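Methylxanthine N1-demethylase NdmA (Pseudomonas putida, PDB 6ICN) catalyses the N1-demethylation of caffeine to theobromine and formaldehyde, drawing electrons from NADH through its Rieske [2Fe-2S] cluster to activate oxygen at a non-heme metal centre. Local coordinates at residues 94-99 against 103-108; 142-145 against 151-154; 247-252 against 270-275; 33-38 against 131-136; 110-115 against 121-126. All coordinates share one frame; numbering follows the deposited sequence.

Contact 1 (94-99 against 103-108); sequences GNRLQC and GWQYDT. With FES (Fe2/s2 (inorganic) cluster), chain D.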
# COMPACT_ATOMS: atom_id res chain seq x y z
N GLY A 94 -33.57 -21.75 -9.23
CA GLY A 94 -34.02 -23.11 -9.50
C GLY A 94 -32.88 -23.93 -10.06
O GLY A 94 -31.77 -23.96 -9.51
N ASN A 95 -33.13 -24.59 -11.19
CA ASN A 95 -32.11 -25.36 -11.88
C ASN A 95 -31.57 -24.62 -13.09
O ASN A 95 -31.15 -25.25 -14.07
CB ASN A 95 -32.68 -26.73 -12.27
CG ASN A 95 -33.07 -27.56 -11.05
OD1 ASN A 95 -32.89 -27.13 -9.90
ND2 ASN A 95 -33.62 -28.75 -11.29
N ARG A 96 -31.58 -23.29 -13.04
CA ARG A 96 -31.11 -22.47 -14.15
C ARG A 96 -30.12 -21.42 -13.67
O ARG A 96 -30.07 -21.06 -12.49
CB ARG A 96 -32.26 -21.76 -14.86
CG ARG A 96 -33.31 -22.71 -15.46
CD ARG A 96 -34.43 -21.90 -16.10
NE ARG A 96 -35.51 -22.75 -16.60
CZ ARG A 96 -36.73 -22.28 -16.87
NH1 ARG A 96 -36.99 -20.98 -16.69
NH2 ARG A 96 -37.67 -23.10 -17.31
N LEU A 97 -29.34 -20.89 -14.62
CA LEU A 97 -28.39 -19.81 -14.38
C LEU A 97 -28.94 -18.54 -15.02
O LEU A 97 -29.18 -18.50 -16.23
CB LEU A 97 -27.01 -20.16 -14.95
CG LEU A 97 -25.90 -19.11 -14.80
CD1 LEU A 97 -25.70 -18.73 -13.33
CD2 LEU A 97 -24.60 -19.64 -15.40
N GLN A 98 -29.13 -17.51 -14.20
CA GLN A 98 -29.77 -16.27 -14.61
C GLN A 98 -28.72 -15.18 -14.83
O GLN A 98 -27.91 -14.89 -13.94
CB GLN A 98 -30.77 -15.82 -13.54
CG GLN A 98 -31.47 -14.50 -13.86
CD GLN A 98 -32.58 -14.23 -12.88
OE1 GLN A 98 -33.46 -15.07 -12.68
NE2 GLN A 98 -32.54 -13.08 -12.25
N CYS A 99 -28.75 -14.59 -16.01
CA CYS A 99 -27.83 -13.50 -16.32
C CYS A 99 -28.14 -12.26 -15.47
O CYS A 99 -29.31 -11.92 -15.28
CB CYS A 99 -27.96 -13.13 -17.80
SG CYS A 99 -26.84 -11.81 -18.32
N GLY A 103 -31.68 -10.76 -17.08
CA GLY A 103 -32.37 -11.86 -16.43
C GLY A 103 -32.68 -13.07 -17.29
O GLY A 103 -33.50 -13.91 -16.88
N TRP A 104 -32.07 -13.21 -18.47
CA TRP A 104 -32.30 -14.45 -19.22
C TRP A 104 -31.86 -15.65 -18.39
O TRP A 104 -30.85 -15.61 -17.69
CB TRP A 104 -31.52 -14.44 -20.53
CG TRP A 104 -32.02 -13.52 -21.60
CD1 TRP A 104 -32.82 -12.41 -21.44
CD2 TRP A 104 -31.75 -13.62 -23.00
NE1 TRP A 104 -33.05 -11.82 -22.66
CE2 TRP A 104 -32.41 -12.55 -23.63
CE3 TRP A 104 -31.01 -14.51 -23.78
CZ2 TRP A 104 -32.35 -12.34 -25.02
CZ3 TRP A 104 -30.94 -14.30 -25.15
CH2 TRP A 104 -31.61 -13.22 -25.75
N GLN A 105 -32.63 -16.75 -18.45
CA GLN A 105 -32.32 -17.93 -17.66
C GLN A 105 -31.91 -19.08 -18.56
O GLN A 105 -32.63 -19.41 -19.51
CB GLN A 105 -33.53 -18.35 -16.82
CG GLN A 105 -33.96 -17.30 -15.83
CD GLN A 105 -35.01 -17.84 -14.89
OE1 GLN A 105 -35.67 -18.84 -15.19
NE2 GLN A 105 -35.17 -17.21 -13.73
N TYR A 106 -30.76 -19.69 -18.26
CA TYR A 106 -30.22 -20.79 -19.05
C TYR A 106 -30.35 -22.11 -18.31
O TYR A 106 -30.03 -22.21 -17.12
CB TYR A 106 -28.75 -20.52 -19.39
CG TYR A 106 -28.58 -19.34 -20.29
CD1 TYR A 106 -28.63 -19.48 -21.66
CD2 TYR A 106 -28.38 -18.05 -19.76
CE1 TYR A 106 -28.48 -18.40 -22.51
CE2 TYR A 106 -28.22 -16.94 -20.60
CZ TYR A 106 -28.27 -17.13 -21.98
OH TYR A 106 -28.11 -16.07 -22.87
N ASP A 107 -30.79 -23.16 -19.04
CA ASP A 107 -30.91 -24.48 -18.42
C ASP A 107 -29.57 -25.24 -18.47
O ASP A 107 -28.54 -24.73 -18.92
CB ASP A 107 -32.07 -25.26 -19.08
CG ASP A 107 -31.82 -25.62 -20.54
OD1 ASP A 107 -30.66 -25.64 -21.01
OD2 ASP A 107 -32.83 -25.97 -21.23
N THR A 108 -29.58 -26.49 -17.98
CA THR A 108 -28.35 -27.28 -17.93
C THR A 108 -27.76 -27.55 -19.30
O THR A 108 -26.59 -27.93 -19.38
CB THR A 108 -28.58 -28.61 -17.22
OG1 THR A 108 -29.56 -29.36 -17.97
CG2 THR A 108 -29.06 -28.40 -15.80
FE1 FES D . -27.68 -11.43 -20.46
FE2 FES D . -29.08 -9.41 -21.50
S1 FES D . -26.85 -9.67 -21.48
S2 FES D . -29.85 -11.10 -20.33
O HOH W 1 -32.13 -26.70 -16.09
O HOH W 2 -35.18 -13.95 -14.67

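Contact 2 (142-145 against 151-154); sequences WIRL and CTEI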
# COMPACT_ATOMS: atom_id res chain seq x y z
N TRP A 142 -14.22 -30.92 -12.81
CA TRP A 142 -13.46 -31.21 -14.02
C TRP A 142 -14.25 -30.82 -15.26
O TRP A 142 -15.47 -31.02 -15.31
CB TRP A 142 -13.14 -32.71 -14.10
CG TRP A 142 -12.43 -33.27 -12.92
CD1 TRP A 142 -12.98 -33.62 -11.71
CD2 TRP A 142 -11.04 -33.57 -12.84
NE1 TRP A 142 -11.99 -34.11 -10.88
CE2 TRP A 142 -10.79 -34.07 -11.54
CE3 TRP A 142 -9.95 -33.41 -13.72
CZ2 TRP A 142 -9.53 -34.48 -11.12
CZ3 TRP A 142 -8.70 -33.81 -13.30
CH2 TRP A 142 -8.50 -34.33 -12.01
N ILE A 143 -13.57 -30.26 -16.26
CA ILE A 143 -14.20 -29.85 -17.51
C ILE A 143 -13.44 -30.44 -18.69
O ILE A 143 -12.21 -30.43 -18.72
CB ILE A 143 -14.27 -28.31 -17.64
CG1 ILE A 143 -15.24 -27.75 -16.59
CG2 ILE A 143 -14.73 -27.90 -19.04
CD1 ILE A 143 -15.26 -26.22 -16.59
N ARG A 144 -14.19 -30.97 -19.68
CA ARG A 144 -13.60 -31.37 -20.96
C ARG A 144 -14.19 -30.48 -22.05
O ARG A 144 -15.40 -30.52 -22.30
CB ARG A 144 -13.87 -32.85 -21.28
CG ARG A 144 -13.28 -33.26 -22.65
CD ARG A 144 -13.41 -34.77 -22.85
NE ARG A 144 -14.80 -35.21 -22.80
CZ ARG A 144 -15.17 -36.49 -22.80
NH1 ARG A 144 -14.26 -37.45 -22.86
NH2 ARG A 144 -16.46 -36.82 -22.77
N LEU A 145 -13.33 -29.70 -22.70
CA LEU A 145 -13.83 -28.71 -23.65
C LEU A 145 -14.30 -29.35 -24.95
O LEU A 145 -15.28 -28.88 -25.55
CB LEU A 145 -12.75 -27.67 -23.94
CG LEU A 145 -12.48 -26.69 -22.79
CD1 LEU A 145 -11.22 -25.91 -23.07
CD2 LEU A 145 -13.67 -25.76 -22.62
N CYS A 151 -12.78 -40.35 -25.96
CA CYS A 151 -11.90 -41.44 -25.55
C CYS A 151 -11.04 -41.09 -24.34
O CYS A 151 -10.06 -41.80 -24.06
CB CYS A 151 -10.98 -41.88 -26.71
SG CYS A 151 -9.81 -40.62 -27.23
N THR A 152 -11.36 -40.03 -23.61
CA THR A 152 -10.59 -39.63 -22.45
C THR A 152 -11.47 -39.70 -21.21
O THR A 152 -12.70 -39.57 -21.30
CB THR A 152 -10.04 -38.21 -22.62
OG1 THR A 152 -11.14 -37.31 -22.82
CG2 THR A 152 -9.11 -38.15 -23.85
N GLU A 153 -10.84 -39.89 -20.05
CA GLU A 153 -11.56 -39.99 -18.80
C GLU A 153 -10.87 -39.15 -17.74
O GLU A 153 -9.72 -38.72 -17.90
CB GLU A 153 -11.65 -41.44 -18.30
CG GLU A 153 -12.65 -42.25 -19.10
CD GLU A 153 -12.90 -43.62 -18.51
OE1 GLU A 153 -14.03 -44.12 -18.69
OE2 GLU A 153 -11.97 -44.18 -17.88
N ILE A 154 -11.60 -38.92 -16.66
CA ILE A 154 -11.02 -38.15 -15.54
C ILE A 154 -9.86 -38.94 -14.94
O ILE A 154 -9.96 -40.17 -14.75
CB ILE A 154 -12.10 -37.84 -14.49
CG1 ILE A 154 -13.08 -36.83 -15.09
CG2 ILE A 154 -11.47 -37.32 -13.19
CD1 ILE A 154 -14.35 -36.61 -14.27

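Contact 3 (247-252 against 270-275); sequences MPFAIN and SCPVDS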
# COMPACT_ATOMS: atom_id res chain seq x y z
N MET A 247 -2.28 -39.21 -18.32
CA MET A 247 -1.83 -38.18 -19.26
C MET A 247 -2.95 -37.21 -19.54
O MET A 247 -4.11 -37.62 -19.67
CB MET A 247 -1.33 -38.81 -20.57
CG MET A 247 -0.08 -39.66 -20.36
SD MET A 247 1.37 -38.62 -19.99
CE MET A 247 1.64 -37.90 -21.58
N PRO A 248 -2.62 -35.92 -19.68
CA PRO A 248 -1.27 -35.33 -19.71
C PRO A 248 -0.73 -34.73 -18.41
O PRO A 248 0.47 -34.56 -18.33
CB PRO A 248 -1.41 -34.20 -20.72
CG PRO A 248 -2.85 -33.76 -20.59
CD PRO A 248 -3.64 -34.98 -20.20
N PHE A 249 -1.57 -34.38 -17.43
CA PHE A 249 -1.08 -33.51 -16.36
C PHE A 249 -1.32 -34.01 -14.95
O PHE A 249 -0.99 -33.30 -13.99
CB PHE A 249 -1.69 -32.11 -16.49
CG PHE A 249 -1.35 -31.41 -17.78
CD1 PHE A 249 -0.05 -31.41 -18.28
CD2 PHE A 249 -2.33 -30.74 -18.48
CE1 PHE A 249 0.25 -30.78 -19.49
CE2 PHE A 249 -2.05 -30.10 -19.69
CZ PHE A 249 -0.74 -30.12 -20.19
N ALA A 250 -1.90 -35.19 -14.76
CA ALA A 250 -2.23 -35.67 -13.42
C ALA A 250 -1.21 -36.69 -12.96
O ALA A 250 -0.83 -37.59 -13.73
CB ALA A 250 -3.63 -36.27 -13.39
N ILE A 251 -0.77 -36.58 -11.71
CA ILE A 251 0.19 -37.51 -11.13
C ILE A 251 -0.37 -38.08 -9.83
O ILE A 251 -0.69 -37.33 -8.90
CB ILE A 251 1.55 -36.85 -10.86
CG1 ILE A 251 2.16 -36.33 -12.18
CG2 ILE A 251 2.50 -37.81 -10.15
CD1 ILE A 251 3.19 -35.27 -11.94
N ASN A 252 -0.47 -39.41 -9.76
CA ASN A 252 -0.82 -40.12 -8.54
C ASN A 252 0.43 -40.82 -8.03
O ASN A 252 0.96 -41.72 -8.70
CB ASN A 252 -1.95 -41.12 -8.80
CG ASN A 252 -2.46 -41.77 -7.52
OD1 ASN A 252 -3.40 -41.27 -6.89
ND2 ASN A 252 -1.86 -42.89 -7.13
N SER A 270 -2.45 -30.16 -12.68
CA SER A 270 -2.36 -28.76 -13.09
C SER A 270 -3.50 -28.43 -14.04
O SER A 270 -3.72 -29.14 -15.03
CB SER A 270 -1.02 -28.46 -13.79
OG SER A 270 0.10 -28.77 -12.99
N CYS A 271 -4.21 -27.34 -13.75
CA CYS A 271 -5.10 -26.73 -14.73
C CYS A 271 -4.31 -25.81 -15.65
O CYS A 271 -3.72 -24.82 -15.18
CB CYS A 271 -6.21 -25.94 -14.06
SG CYS A 271 -7.37 -25.10 -15.19
N PRO A 272 -4.25 -26.09 -16.95
CA PRO A 272 -3.62 -25.16 -17.88
C PRO A 272 -4.53 -23.96 -18.12
O PRO A 272 -5.41 -23.97 -18.98
CB PRO A 272 -3.45 -26.00 -19.15
CG PRO A 272 -4.62 -26.94 -19.10
CD PRO A 272 -4.79 -27.28 -17.64
N VAL A 273 -4.32 -22.91 -17.34
CA VAL A 273 -5.24 -21.78 -17.38
C VAL A 273 -5.07 -21.02 -18.68
O VAL A 273 -6.06 -20.65 -19.35
CB VAL A 273 -5.03 -20.88 -16.15
CG1 VAL A 273 -5.77 -19.55 -16.33
CG2 VAL A 273 -5.50 -21.59 -14.89
N ASP A 274 -3.83 -20.74 -19.05
CA ASP A 274 -3.53 -20.13 -20.34
C ASP A 274 -2.10 -20.51 -20.72
O ASP A 274 -1.52 -21.44 -20.15
CB ASP A 274 -3.77 -18.61 -20.30
CG ASP A 274 -2.92 -17.89 -19.26
OD1 ASP A 274 -1.81 -18.35 -18.94
OD2 ASP A 274 -3.36 -16.83 -18.78
N SER A 275 -1.52 -19.77 -21.67
CA SER A 275 -0.22 -20.11 -22.23
C SER A 275 0.92 -20.05 -21.22
O SER A 275 1.96 -20.67 -21.46
CB SER A 275 0.11 -19.18 -23.41
OG SER A 275 0.44 -17.89 -22.95
O HOH W 3 1.17 -30.76 -14.10
O HOH W 4 0.86 -32.09 -12.20

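Contact 4 (33-38 against 131-136); sequences HFWHPV and RFDCEE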
# COMPACT_ATOMS: atom_id res chain seq x y z
N HIS A 33 -9.14 -32.00 -25.58
CA HIS A 33 -9.82 -33.29 -25.54
C HIS A 33 -9.72 -34.00 -24.20
O HIS A 33 -10.38 -35.02 -24.02
CB HIS A 33 -9.27 -34.19 -26.66
CG HIS A 33 -9.67 -33.71 -28.02
ND1 HIS A 33 -10.78 -34.20 -28.68
CD2 HIS A 33 -9.17 -32.73 -28.81
CE1 HIS A 33 -10.92 -33.56 -29.82
NE2 HIS A 33 -9.95 -32.68 -29.93
N PHE A 34 -8.91 -33.50 -23.26
CA PHE A 34 -8.76 -34.12 -21.95
C PHE A 34 -9.65 -33.42 -20.92
O PHE A 34 -10.08 -32.28 -21.11
CB PHE A 34 -7.31 -34.05 -21.49
CG PHE A 34 -6.38 -34.90 -22.31
CD1 PHE A 34 -6.33 -36.27 -22.12
CD2 PHE A 34 -5.54 -34.30 -23.24
CE1 PHE A 34 -5.47 -37.06 -22.88
CE2 PHE A 34 -4.67 -35.09 -24.00
CZ PHE A 34 -4.64 -36.46 -23.80
N TRP A 35 -9.92 -34.14 -19.84
CA TRP A 35 -10.52 -33.55 -18.65
C TRP A 35 -9.46 -32.79 -17.86
O TRP A 35 -8.40 -33.34 -17.55
CB TRP A 35 -11.13 -34.64 -17.76
CG TRP A 35 -12.31 -35.35 -18.38
CD1 TRP A 35 -12.27 -36.43 -19.24
CD2 TRP A 35 -13.70 -35.05 -18.19
NE1 TRP A 35 -13.55 -36.80 -19.59
CE2 TRP A 35 -14.44 -35.97 -18.96
CE3 TRP A 35 -14.38 -34.08 -17.45
CZ2 TRP A 35 -15.84 -35.96 -18.99
CZ3 TRP A 35 -15.77 -34.07 -17.49
CH2 TRP A 35 -16.48 -35.02 -18.24
N HIS A 36 -9.78 -31.56 -17.48
CA HIS A 36 -8.90 -30.77 -16.63
C HIS A 36 -9.67 -30.26 -15.42
O HIS A 36 -10.82 -29.85 -15.56
CB HIS A 36 -8.32 -29.57 -17.39
CG HIS A 36 -7.57 -29.93 -18.64
ND1 HIS A 36 -6.29 -30.45 -18.61
CD2 HIS A 36 -7.91 -29.83 -19.94
CE1 HIS A 36 -5.89 -30.67 -19.85
NE2 HIS A 36 -6.85 -30.31 -20.68
N PRO A 37 -9.03 -30.23 -14.25
CA PRO A 37 -9.69 -29.64 -13.07
C PRO A 37 -9.67 -28.13 -13.20
O PRO A 37 -8.70 -27.54 -13.67
CB PRO A 37 -8.81 -30.11 -11.91
CG PRO A 37 -7.40 -30.15 -12.53
CD PRO A 37 -7.61 -30.55 -13.99
N VAL A 38 -10.75 -27.49 -12.76
CA VAL A 38 -10.81 -26.03 -12.85
C VAL A 38 -10.99 -25.37 -11.49
O VAL A 38 -10.62 -24.19 -11.35
CB VAL A 38 -11.92 -25.57 -13.82
CG1 VAL A 38 -11.57 -26.04 -15.24
CG2 VAL A 38 -13.32 -26.06 -13.38
N ARG A 131 -22.25 -25.26 -23.82
CA ARG A 131 -21.99 -25.95 -22.57
C ARG A 131 -20.97 -27.06 -22.81
O ARG A 131 -20.72 -27.46 -23.95
CB ARG A 131 -23.27 -26.50 -21.92
CG ARG A 131 -24.05 -27.52 -22.73
CD ARG A 131 -23.88 -28.91 -22.14
NE ARG A 131 -22.94 -29.68 -22.93
CZ ARG A 131 -22.28 -30.76 -22.52
NH1 ARG A 131 -22.43 -31.23 -21.28
NH2 ARG A 131 -21.45 -31.36 -23.36
N PHE A 132 -20.35 -27.51 -21.73
CA PHE A 132 -19.22 -28.42 -21.80
C PHE A 132 -19.38 -29.51 -20.77
O PHE A 132 -19.90 -29.28 -19.67
CB PHE A 132 -17.88 -27.68 -21.57
CG PHE A 132 -17.68 -26.54 -22.50
CD1 PHE A 132 -17.15 -26.75 -23.77
CD2 PHE A 132 -18.09 -25.26 -22.16
CE1 PHE A 132 -16.99 -25.70 -24.65
CE2 PHE A 132 -17.96 -24.21 -23.03
CZ PHE A 132 -17.40 -24.43 -24.29
N ASP A 133 -18.90 -30.70 -21.12
CA ASP A 133 -18.85 -31.80 -20.17
C ASP A 133 -18.19 -31.36 -18.87
O ASP A 133 -17.09 -30.79 -18.88
CB ASP A 133 -18.10 -33.00 -20.77
CG ASP A 133 -18.99 -33.85 -21.68
OD1 ASP A 133 -20.00 -33.33 -22.18
OD2 ASP A 133 -18.67 -35.04 -21.90
N CYS A 134 -18.89 -31.59 -17.76
CA CYS A 134 -18.49 -31.08 -16.45
C CYS A 134 -18.90 -32.10 -15.39
O CYS A 134 -20.08 -32.48 -15.34
CB CYS A 134 -19.17 -29.74 -16.17
SG CYS A 134 -18.65 -29.00 -14.60
N GLU A 135 -17.95 -32.52 -14.56
CA GLU A 135 -18.21 -33.51 -13.52
C GLU A 135 -17.40 -33.20 -12.27
O GLU A 135 -16.25 -32.74 -12.35
CB GLU A 135 -17.83 -34.94 -13.94
CG GLU A 135 -18.58 -35.46 -15.13
CD GLU A 135 -20.00 -35.87 -14.78
OE1 GLU A 135 -20.25 -36.20 -13.59
OE2 GLU A 135 -20.85 -35.86 -15.69
N GLU A 136 -17.98 -33.51 -11.11
CA GLU A 136 -17.24 -33.55 -9.86
C GLU A 136 -16.62 -34.93 -9.67
O GLU A 136 -17.25 -35.96 -9.94
CB GLU A 136 -18.14 -33.23 -8.66
CG GLU A 136 -17.42 -33.26 -7.29
CD GLU A 136 -17.26 -34.67 -6.68
OE1 GLU A 136 -16.23 -34.95 -6.02
OE2 GLU A 136 -18.17 -35.51 -6.84

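Contact 5 (110-115 against 121-126); sequences GACQLV and SPIPNK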
# COMPACT_ATOMS: atom_id res chain seq x y z
N GLY A 110 -27.48 -25.18 -21.60
CA GLY A 110 -27.12 -23.90 -22.17
C GLY A 110 -28.22 -23.22 -22.96
O GLY A 110 -27.94 -22.22 -23.63
N ALA A 111 -29.47 -23.72 -22.91
CA ALA A 111 -30.57 -23.14 -23.67
C ALA A 111 -31.31 -22.10 -22.84
O ALA A 111 -31.64 -22.36 -21.68
CB ALA A 111 -31.55 -24.23 -24.11
N CYS A 112 -31.61 -20.95 -23.44
CA CYS A 112 -32.40 -19.95 -22.73
C CYS A 112 -33.85 -20.40 -22.65
O CYS A 112 -34.44 -20.79 -23.67
CB CYS A 112 -32.33 -18.58 -23.42
SG CYS A 112 -33.33 -17.33 -22.59
N GLN A 113 -34.42 -20.35 -21.44
CA GLN A 113 -35.80 -20.79 -21.23
C GLN A 113 -36.71 -19.69 -20.71
O GLN A 113 -37.91 -19.93 -20.52
CB GLN A 113 -35.83 -21.98 -20.25
CG GLN A 113 -35.10 -23.24 -20.74
CD GLN A 113 -35.69 -23.83 -22.03
OE1 GLN A 113 -36.81 -23.50 -22.43
NE2 GLN A 113 -34.92 -24.69 -22.69
N LEU A 114 -36.18 -18.49 -20.48
CA LEU A 114 -36.99 -17.37 -20.02
C LEU A 114 -36.33 -16.07 -20.47
O LEU A 114 -35.15 -15.85 -20.18
CB LEU A 114 -37.15 -17.36 -18.50
CG LEU A 114 -37.95 -16.16 -18.00
CD1 LEU A 114 -39.37 -16.18 -18.56
CD2 LEU A 114 -37.94 -16.10 -16.48
N VAL A 115 -37.10 -15.24 -21.16
CA VAL A 115 -36.73 -13.87 -21.50
C VAL A 115 -37.71 -12.95 -20.80
O VAL A 115 -38.84 -12.75 -21.26
CB VAL A 115 -36.76 -13.65 -23.03
CG1 VAL A 115 -36.52 -12.17 -23.39
CG2 VAL A 115 -35.78 -14.59 -23.73
N SER A 121 -43.47 -13.63 -26.18
CA SER A 121 -42.86 -13.85 -27.47
C SER A 121 -42.11 -15.18 -27.49
O SER A 121 -41.67 -15.67 -26.45
CB SER A 121 -41.89 -12.72 -27.81
OG SER A 121 -42.54 -11.47 -27.89
N PRO A 122 -41.95 -15.79 -28.67
CA PRO A 122 -41.08 -16.96 -28.75
C PRO A 122 -39.63 -16.58 -28.47
O PRO A 122 -39.16 -15.52 -28.89
CB PRO A 122 -41.27 -17.47 -30.18
CG PRO A 122 -41.87 -16.32 -30.93
CD PRO A 122 -42.65 -15.52 -29.93
N ILE A 123 -38.94 -17.46 -27.76
CA ILE A 123 -37.52 -17.24 -27.45
C ILE A 123 -36.71 -17.47 -28.73
O ILE A 123 -36.93 -18.49 -29.42
CB ILE A 123 -37.06 -18.17 -26.32
CG1 ILE A 123 -37.80 -17.81 -25.02
CG2 ILE A 123 -35.51 -18.11 -26.14
CD1 ILE A 123 -37.54 -18.76 -23.86
N PRO A 124 -35.81 -16.57 -29.10
CA PRO A 124 -35.04 -16.78 -30.33
C PRO A 124 -34.32 -18.12 -30.35
O PRO A 124 -33.83 -18.61 -29.33
CB PRO A 124 -34.03 -15.62 -30.32
CG PRO A 124 -34.74 -14.56 -29.59
CD PRO A 124 -35.48 -15.27 -28.48
N ASN A 125 -34.29 -18.72 -31.54
CA ASN A 125 -33.61 -19.99 -31.73
C ASN A 125 -32.15 -19.92 -31.32
O ASN A 125 -31.60 -20.90 -30.80
CB ASN A 125 -33.75 -20.41 -33.19
CG ASN A 125 -33.11 -21.74 -33.46
OD1 ASN A 125 -33.56 -22.77 -32.94
ND2 ASN A 125 -32.05 -21.74 -34.26
N LYS A 126 -31.49 -18.78 -31.53
CA LYS A 126 -30.07 -18.69 -31.22
C LYS A 126 -29.80 -18.29 -29.77
O LYS A 126 -28.63 -18.09 -29.41
CB LYS A 126 -29.40 -17.71 -32.18
CG LYS A 126 -29.12 -18.35 -33.53
CD LYS A 126 -28.78 -17.33 -34.60
CE LYS A 126 -28.67 -18.01 -35.98
NZ LYS A 126 -27.74 -19.18 -35.95

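Contact 1 (94-99 against 103-108)
Leu-97 and Tyr-106 form the hydrogen-bonded pair of an antiparallel hairpin, with Leu-97 N 2.9 Å from Tyr-106 O and Tyr-106 N 2.8 Å from Leu-97 O. Gln-98 and Gln-105 follow as a non-hydrogen-bonded pair, and the bond from Cys-99 N to Trp-104 O, 2.9 Å, extends the pairing toward the turn. The Leu-97 and Tyr-106 side chains share one face; the two glutamines occupy the other. There Gln-98, extended with CG anti to its backbone N (chi1 178°), brings its amide level with that of Gln-105, which works at both ends. Gln-105 NE2 donates to Gln-98 OE1 at 2.9 Å in a nearly straight bond, the amide planes only 22° apart. Its OE1 receives Arg-96 NH1 at 2.9 Å, in the guanidinium plane, although the two flat groups stand 72° apart. With an N-H and a carbonyl both engaged, the rotation of this amide is fixed. At the turn the hairpin becomes a metal site. Cys-99 SG binds FE1 at 2.3 Å, sharing that iron with Cys-80, while one face of the Trp-104 indole lies against cluster sulfur S2, CD1 coming to 3.4 Å. Tyr-106 OH bonds to Ala-81 N on the other cluster loop. Such a hairpin, its turn supplying one cysteine and one histidine, here Cys-99 and His-102, is one of the two cluster-binding loops of a Rieske domain.

Contact 2 (142-145 against 151-154)
Ile-154 rests on the indole of Trp-142 with its CG2 methyl over one face, 3.8 Å from the centroid of the five-membered ring and 16° off the normal, a CH-pi contact. Its CG2 comes closest to Trp-142 CE2, at 3.7 Å. While CG2 covers the ring, Ile-154 CD1 lies by CG and CB of Trp-142, where the indole joins the chain, 4.1 Å from that CG. The second pair is polar. Arg-144 leaves its strand extended and then bends at chi3, 60°, which turns the guanidinium toward Thr-152; NH1 donates to Thr-152 OG1 at 3.1 Å, with the hydroxyl oxygen in the guanidinium plane. That hydroxyl is bonded to His-33 O as well, and the guanidinium has its stronger partner in Asp-133, a salt bridge through NH2. The loop 151-154 is thus fastened to strand 140-144, which itself runs between strands 35-40 and 131-137, while helix 350-358 packs on Cys-151 and Thr-152 through Phe-353.

Contact 3 (247-252 against 270-275)
The carbonyl oxygen of Phe-249, close beside Ser-270, takes a hydrogen bond from a water 2.8 Å from Phe-249 O. That water makes at most a weak link to Ser-270 OG, whose firm partner is Asn-280 OD1. The two residues lie at the open end of the hairpin formed by strands 250-257 and 263-274, in the antiparallel sheet of the oxygenase's catalytic domain. Ile-251 and Asn-268 are still joined by backbone bonding, but Phe-249 O stands 3.7 Å from Ser-270 N, and that buried amide has no partner in the model. Beyond this point the chains part, and an apolar side chain spans the gap. The Phe-249 ring, with CG beside its own backbone N (chi1 -61°), leads toward the second strand. Helix 330-348 meets it through Tyr-335. One face of the ring is covered off-centre by CG of Pro-248, a cis proline, while ring atom Phe-249 CE2 touches Pro-272 CG at 4.1 Å.

Contact 4 (33-38 against 131-136)
Trp-35 reaches Asp-133 and Glu-135 with the far end of the six-membered ring of its indole, across the intervening strand 140-144. From CB the side chain sets out with CG beside the backbone N, chi1 -66°, and this places the long axis of the ring over the sheet. On the five-membered side NE1 makes a weak hydrogen bond to Thr-152 O. The benzene ring does the rest. Its CZ2 lies 4.1 Å from Asp-133 CB; CH2, at the tip, comes to 3.6 Å from the same Asp-133 CB and 3.8 Å from Glu-135 CG; CZ3 passes 3.8 Å from Asp-133 O. The indole therefore meets mainly the aliphatic parts of two acidic residues and the backbone joining them; of the carboxylate oxygens Asp-133 OD2 comes nearest, 4.2 Å from Trp-35 CZ2. Strands 35-40 and 131-137 are not direct neighbours in the six-stranded antiparallel sheet of the Rieske domain: strand 140-144 separates them, and the indole sits between its Trp-142 and Arg-144 side chains. The short strand segments approach to 8.9 Å and run at 67° to each other. Glu-135, bent at chi2, carries its carboxylate plane 65° from the indole. In Asp-133, OD1 takes Arg-131 NH2 at 2.7 Å in that guanidinium plane, and the other oxygen faces a second arginine. Two arginines on one carboxylate would be expected to keep it ionised.

Contact 5 (110-115 against 121-126)
Ile-123 pushes its side chain into the concave side of the chain at Cys-112 to Val-115, and its torsions decide which branch goes where. CG1 stands opposite the carbonyl carbon, beside the backbone N (chi1 -65°), and chi2 of 174° stretches the chain so that CD1 lands over the face of the peptide linking Gln-113 to Leu-114, 3.4 Å from Gln-113 C. The shorter branch diverges: CG2 approaches Cys-112 O at 3.8 Å and Cys-112 CB at 4.2 Å. Midway along the isoleucine, CG1 packs at 4.0 Å against CG2 of Val-115, where the two side chains lie alongside, pointing opposite ways. With chi1 of 174°, Val-115 offers that methyl to Ile-123 while its side chain also touches Trp-104. Across the boundary, Val-326 of the second subunit packs on Val-115 and its Val-324 on Pro-124. The side chain of Val-115 is about 7 Å from the [2Fe-2S] cluster. This is apolar packing of a loop on the outermost strand, 112-114, of the small cluster-binding sheet in a Rieske domain.

How the contacts relate
Contacts 1 and 5 share the small cluster-binding sheet, their centres about 11 Å apart, where strands 105-106 and 112-114 are neighbours; both also touch the second subunit. Contacts 2 and 4, with centres about 5 Å apart, meet on the larger Rieske sheet through strands 35-40, 140-144 and 131-137. Contact 4 opens first and closes last around contacts 1 and 5, so the cluster-binding part is an insertion between strands of the larger sheet. Contact 2 follows, then contact 3 in the catalytic domain, about 12 Å between centres from contact 4, whose Phe-34 and Pro-37 it touches. Contacts 3 and 4 thus meet where the two domains join, with contact 2 close by and the cluster far to one side.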